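Local coordinates for uncharacterized ACR, COG1565 superfamily (Burkholderia thailandensis, PDB 4F3N), which is of unknown function but has the fold of S-adenosyl-L-methionine-dependent methyltransferases and may methylate arginine in proteins, at residues A[270-274]-A[313-317]; A[298-303]-A[338-344]. All coordinates share one frame; numbering follows the deposited sequence.

Interaction 1: A[270-274]-A[313-317]; sequences YVTET and QGTLM
Glu273 reaches from its strand to the backbone of Thr315 and Leu316, and its carboxylate accepts all the direct hydrogen bonds between the two segments. The CB bond already points at the 313-317 loop. From there CG turns beside the backbone N of Glu273 (chi1 -58°) and lies against the methyl of Ala339, while Leu224 packs on the same side chain. A bend at chi2 (79°) then swings the carboxylate onto the loop, CD stopping 3.4 Å from Thr315 N. OE2 accepts from two successive amides, Thr315 N at 3.0 Å on the syn side and Leu316 N at 3.1 Å from well above the carboxylate plane; both arrive from the same face. A water donates to OE2 as well, at 2.7 Å, and bridges it to Gln313 O.

Strand 271-274 pairs antiparallel with strand 223-228 in the five-stranded sheet, whereas the loop leads into strand 317-319 of a separate mixed sheet, and the glutamate links the strand to the loop. OE1 takes a weak bond from Thr315 N and lies 3.1 Å from Thr315 OG1; the hydroxyl of Tyr306 bonds to both OE1 and Thr315 OG1, so helix 303-306 also holds this end of the carboxylate. Thr315 OG1 is bonded in addition to His340 N. Upstream, Gly314 passes close to the strand, its CA 4.1 Å from Thr272 CA. Having no side chain, and with a positive phi of 69°, it can lie this close to the strand, and Thr272 OG1 rests 3.9 Å from Gly314 CA.

Interaction 2: A[298-303]-A[338-344]; sequences DYGFPS and TAHVEFS
Tyr299 holds CG between its backbone N and carbonyl carbon (chi1 45°), and His340 sets its own CG beside the backbone N (chi1 -74°), which brings the tyrosine edge onto one imidazole face. In this T-shaped pair CD2 of Tyr299 stands 3.4 Å from ND1 of His340, with the planes at 69°. Phe301 joins the cluster through CE2, 3.6 Å from His340 CD2, its ring nearly parallel to the imidazole but slid well aside.

Alongside this cluster the chains run as parallel strands: Val341 N donates to Tyr299 O (2.8 Å), Phe301 N to Val341 O (3.0 Å), and Phe343 N, entering helix 343-352, to Phe301 O (2.9 Å). The Phe343 ring takes CG1 of Val341 over its centre and presents its edge to the backbone around Gly300. Val341 CG2 packs 3.6 Å from CG of Asp298, which ends a strand of the seven-stranded methyltransferase sheet.

At the far end Ser344 OG accepts from Ser303 N (2.9 Å) and is also bonded to Leu432 O. Since that atom is an oxygen of the C-terminal carboxylate, an acceptor, the serine proton probably goes to it, while the same serine oxygen accepts from Ser303 N.

In the fold
Interactions 1 and 2 have centres about 11 Å apart and meet directly, their segments alternating along the chain. The bond that joins Thr315 OG1 of interaction 1 to His340 N of interaction 2 spans 2.9 Å, and Met317 O lies 2.9 Å from Thr338 N, a probable hydrogen bond. Tyr306 ties them further, since its hydroxyl also makes a weak bond to His340 O. Interaction 2 is the one near the S-adenosyl-L-homocysteine site: the side chain of Tyr299 is about 4 Å from that of Thr113, and the side chain of Asp298 about 7 Å from that of Asn214, both residues that bind this ligand, though this chain holds none. Interaction 1 lies away from that site.

Interaction 1: A[270-274]-A[313-317]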
loop_
_atom_site.group_PDB
_atom_site.type_symbol
_atom_site.label_atom_id
_atom_site.label_comp_id
_atom_site.label_asym_id
_atom_site.label_seq_id
_atom_site.Cartn_x
_atom_site.Cartn_y
_atom_site.Cartn_z
ATOM N N TYR A 270 3.880 -0.991 25.185
ATOM C CA TYR A 270 3.753 -0.508 23.802
ATOM C C TYR A 270 4.024 -1.619 22.814
ATOM O O TYR A 270 4.988 -2.371 22.948
ATOM C CB TYR A 270 4.755 0.616 23.595
ATOM C CG TYR A 270 4.467 1.571 22.486
ATOM C CD1 TYR A 270 3.960 2.828 22.756
ATOM C CD2 TYR A 270 4.743 1.248 21.164
ATOM C CE1 TYR A 270 3.738 3.745 21.755
ATOM C CE2 TYR A 270 4.504 2.172 20.158
ATOM C CZ TYR A 270 3.997 3.414 20.463
ATOM O OH TYR A 270 3.733 4.356 19.465
ATOM N N VAL A 271 3.170 -1.704 21.802
ATOM C CA VAL A 271 3.306 -2.716 20.768
ATOM C C VAL A 271 3.120 -1.992 19.447
ATOM O O VAL A 271 2.232 -1.175 19.325
ATOM C CB VAL A 271 2.304 -3.881 20.930
ATOM C CG1 VAL A 271 2.511 -4.926 19.811
ATOM C CG2 VAL A 271 2.515 -4.575 22.270
ATOM N N THR A 272 4.006 -2.240 18.484
ATOM C CA THR A 272 3.947 -1.525 17.218
ATOM C C THR A 272 4.605 -2.345 16.113
ATOM O O THR A 272 5.064 -3.480 16.331
ATOM C CB THR A 272 4.564 -0.111 17.352
ATOM O OG1 THR A 272 4.155 0.686 16.234
ATOM C CG2 THR A 272 6.141 -0.183 17.486
ATOM N N GLU A 273 4.648 -1.778 14.917
ATOM C CA GLU A 273 5.111 -2.493 13.732
ATOM C C GLU A 273 6.379 -1.874 13.237
ATOM O O GLU A 273 6.547 -0.649 13.335
ATOM C CB GLU A 273 4.101 -2.366 12.584
ATOM C CG GLU A 273 2.715 -2.857 12.870
ATOM C CD GLU A 273 1.907 -1.866 13.677
ATOM O OE1 GLU A 273 2.135 -0.643 13.504
ATOM O OE2 GLU A 273 1.059 -2.297 14.489
ATOM N N THR A 274 7.274 -2.722 12.716
ATOM C CA THR A 274 8.326 -2.307 11.825
ATOM C C THR A 274 8.036 -2.774 10.372
ATOM O O THR A 274 7.294 -3.743 10.137
ATOM C CB THR A 274 9.725 -2.762 12.290
ATOM O OG1 THR A 274 9.813 -4.185 12.241
ATOM C CG2 THR A 274 9.987 -2.294 13.739
ATOM N N GLN A 313 -0.900 0.606 20.726
ATOM C CA GLN A 313 -1.240 -0.685 20.152
ATOM C C GLN A 313 -0.905 -0.708 18.658
ATOM O O GLN A 313 -1.276 -1.625 17.951
ATOM C CB GLN A 313 -2.710 -1.021 20.403
ATOM C CG GLN A 313 -3.057 -1.226 21.891
ATOM C CD GLN A 313 -4.557 -1.204 22.175
ATOM O OE1 GLN A 313 -5.351 -1.762 21.420
ATOM N NE2 GLN A 313 -4.949 -0.562 23.279
ATOM N N GLY A 314 -0.164 0.289 18.193
ATOM C CA GLY A 314 0.275 0.341 16.805
ATOM C C GLY A 314 -0.887 0.587 15.863
ATOM O O GLY A 314 -1.900 1.213 16.246
ATOM N N THR A 315 -0.751 0.068 14.641
ATOM C CA THR A 315 -1.733 0.296 13.585
ATOM C C THR A 315 -2.256 -0.962 12.905
ATOM O O THR A 315 -3.097 -0.856 12.008
ATOM C CB THR A 315 -1.171 1.213 12.496
ATOM O OG1 THR A 315 -0.173 0.502 11.702
ATOM C CG2 THR A 315 -0.602 2.481 13.134
ATOM N N LEU A 316 -1.826 -2.147 13.346
ATOM C CA LEU A 316 -2.265 -3.374 12.673
ATOM C C LEU A 316 -3.778 -3.452 12.670
ATOM O O LEU A 316 -4.416 -3.205 13.702
ATOM C CB LEU A 316 -1.694 -4.606 13.380
ATOM C CG LEU A 316 -1.746 -5.887 12.562
ATOM C CD1 LEU A 316 -0.657 -5.827 11.486
ATOM C CD2 LEU A 316 -1.568 -7.114 13.458
ATOM N N MET A 317 -4.357 -3.781 11.523
ATOM C CA MET A 317 -5.799 -3.913 11.441
ATOM C C MET A 317 -6.134 -4.981 10.426
ATOM O O MET A 317 -5.503 -5.083 9.384
ATOM C CB MET A 317 -6.463 -2.594 11.077
ATOM C CG MET A 317 -7.963 -2.530 11.365
ATOM S SD MET A 317 -8.501 -2.862 13.066
ATOM C CE MET A 317 -7.391 -1.910 14.124
HETATM O O HOH W 1 0.221 -3.784 16.587
#

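Interaction 2: A[298-303]-A[338-344]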
loop_
_atom_site.group_PDB
_atom_site.type_symbol
_atom_site.label_atom_id
_atom_site.label_comp_id
_atom_site.label_asym_id
_atom_site.label_seq_id
_atom_site.Cartn_x
_atom_site.Cartn_y
_atom_site.Cartn_z
ATOM N N ASP A 298 -0.860 5.921 0.275
ATOM C CA ASP A 298 -1.223 5.003 1.353
ATOM C C ASP A 298 -1.548 5.745 2.620
ATOM O O ASP A 298 -1.200 6.920 2.808
ATOM C CB ASP A 298 -0.081 4.006 1.601
ATOM C CG ASP A 298 -0.523 2.576 1.703
ATOM O OD1 ASP A 298 -1.606 2.294 2.306
ATOM O OD2 ASP A 298 0.211 1.704 1.171
ATOM N N TYR A 299 -2.214 5.028 3.509
ATOM C CA TYR A 299 -2.490 5.547 4.842
ATOM C C TYR A 299 -1.319 5.348 5.787
ATOM O O TYR A 299 -0.633 4.304 5.797
ATOM C CB TYR A 299 -3.776 4.939 5.376
ATOM C CG TYR A 299 -3.932 3.427 5.187
ATOM C CD1 TYR A 299 -4.575 2.896 4.049
ATOM C CD2 TYR A 299 -3.455 2.538 6.131
ATOM C CE1 TYR A 299 -4.758 1.532 3.892
ATOM C CE2 TYR A 299 -3.612 1.147 5.959
ATOM C CZ TYR A 299 -4.268 0.664 4.847
ATOM O OH TYR A 299 -4.426 -0.694 4.669
ATOM N N GLY A 300 -1.030 6.382 6.533
ATOM C CA GLY A 300 0.087 6.377 7.467
ATOM C C GLY A 300 0.586 7.751 7.849
ATOM O O GLY A 300 -0.135 8.740 7.667
ATOM N N PHE A 301 1.781 7.815 8.441
ATOM C CA PHE A 301 2.234 9.036 9.098
ATOM C C PHE A 301 3.746 9.044 9.119
ATOM O O PHE A 301 4.386 7.997 9.011
ATOM C CB PHE A 301 1.765 9.133 10.596
ATOM C CG PHE A 301 0.381 8.592 10.888
ATOM C CD1 PHE A 301 -0.719 9.411 10.787
ATOM C CD2 PHE A 301 0.198 7.293 11.361
ATOM C CE1 PHE A 301 -1.990 8.932 11.040
ATOM C CE2 PHE A 301 -1.081 6.790 11.611
ATOM C CZ PHE A 301 -2.177 7.625 11.466
ATOM N N PRO A 302 4.345 10.211 9.273
ATOM C CA PRO A 302 5.769 10.253 9.577
ATOM C C PRO A 302 6.060 9.650 10.950
ATOM O O PRO A 302 5.160 9.412 11.725
ATOM C CB PRO A 302 6.078 11.732 9.606
ATOM C CG PRO A 302 4.879 12.404 8.955
ATOM C CD PRO A 302 3.724 11.540 9.268
ATOM N N SER A 303 7.325 9.441 11.226
ATOM C CA SER A 303 7.711 8.582 12.345
ATOM C C SER A 303 7.246 9.129 13.700
ATOM O O SER A 303 6.792 8.345 14.541
ATOM C CB SER A 303 9.215 8.324 12.366
ATOM O OG SER A 303 9.942 9.547 12.389
ATOM N N THR A 338 -3.405 -5.529 7.419
ATOM C CA THR A 338 -2.640 -4.383 6.926
ATOM C C THR A 338 -2.038 -3.651 8.108
ATOM O O THR A 338 -2.442 -3.815 9.227
ATOM C CB THR A 338 -3.513 -3.354 6.135
ATOM O OG1 THR A 338 -4.541 -2.839 6.987
ATOM C CG2 THR A 338 -4.145 -3.988 4.913
ATOM N N ALA A 339 -1.051 -2.830 7.833
ATOM C CA ALA A 339 -0.531 -1.914 8.819
ATOM C C ALA A 339 -0.431 -0.581 8.122
ATOM O O ALA A 339 -0.272 -0.539 6.927
ATOM C CB ALA A 339 0.850 -2.328 9.265
ATOM N N HIS A 340 -0.498 0.507 8.858
ATOM C CA HIS A 340 -0.263 1.827 8.253
ATOM C C HIS A 340 1.182 1.958 7.858
ATOM O O HIS A 340 2.039 1.187 8.298
ATOM C CB HIS A 340 -0.613 2.903 9.248
ATOM C CG HIS A 340 -2.087 3.103 9.468
ATOM N ND1 HIS A 340 -3.009 2.069 9.517
ATOM C CD2 HIS A 340 -2.801 4.268 9.681
ATOM C CE1 HIS A 340 -4.233 2.586 9.717
ATOM N NE2 HIS A 340 -4.112 3.924 9.833
ATOM N N VAL A 341 1.483 2.912 6.991
ATOM C CA VAL A 341 2.800 3.122 6.513
ATOM C C VAL A 341 3.526 4.166 7.339
ATOM O O VAL A 341 2.948 5.204 7.716
ATOM C CB VAL A 341 2.720 3.548 5.021
ATOM C CG1 VAL A 341 4.073 3.967 4.486
ATOM C CG2 VAL A 341 2.097 2.427 4.219
ATOM N N GLU A 342 4.805 3.913 7.597
ATOM C CA GLU A 342 5.639 4.845 8.362
ATOM C C GLU A 342 6.497 5.590 7.358
ATOM O O GLU A 342 7.479 5.056 6.823
ATOM C CB GLU A 342 6.421 4.076 9.429
ATOM C CG GLU A 342 7.044 4.976 10.480
ATOM C CD GLU A 342 8.358 5.521 10.033
ATOM O OE1 GLU A 342 9.362 4.832 10.261
ATOM O OE2 GLU A 342 8.388 6.616 9.455
ATOM N N PHE A 343 6.065 6.812 7.021
ATOM C CA PHE A 343 6.603 7.512 5.851
ATOM C C PHE A 343 8.022 8.046 5.992
ATOM O O PHE A 343 8.672 8.283 4.967
ATOM C CB PHE A 343 5.642 8.611 5.372
ATOM C CG PHE A 343 4.487 8.086 4.594
ATOM C CD1 PHE A 343 4.632 7.756 3.267
ATOM C CD2 PHE A 343 3.268 7.890 5.181
ATOM C CE1 PHE A 343 3.578 7.252 2.552
ATOM C CE2 PHE A 343 2.186 7.419 4.490
ATOM C CZ PHE A 343 2.339 7.085 3.135
ATOM N N SER A 344 8.526 8.229 7.217
ATOM C CA SER A 344 9.918 8.685 7.384
ATOM C C SER A 344 10.914 7.621 6.907
ATOM O O SER A 344 11.847 7.919 6.172
ATOM C CB SER A 344 10.200 9.071 8.838
ATOM O OG SER A 344 9.304 10.089 9.238
#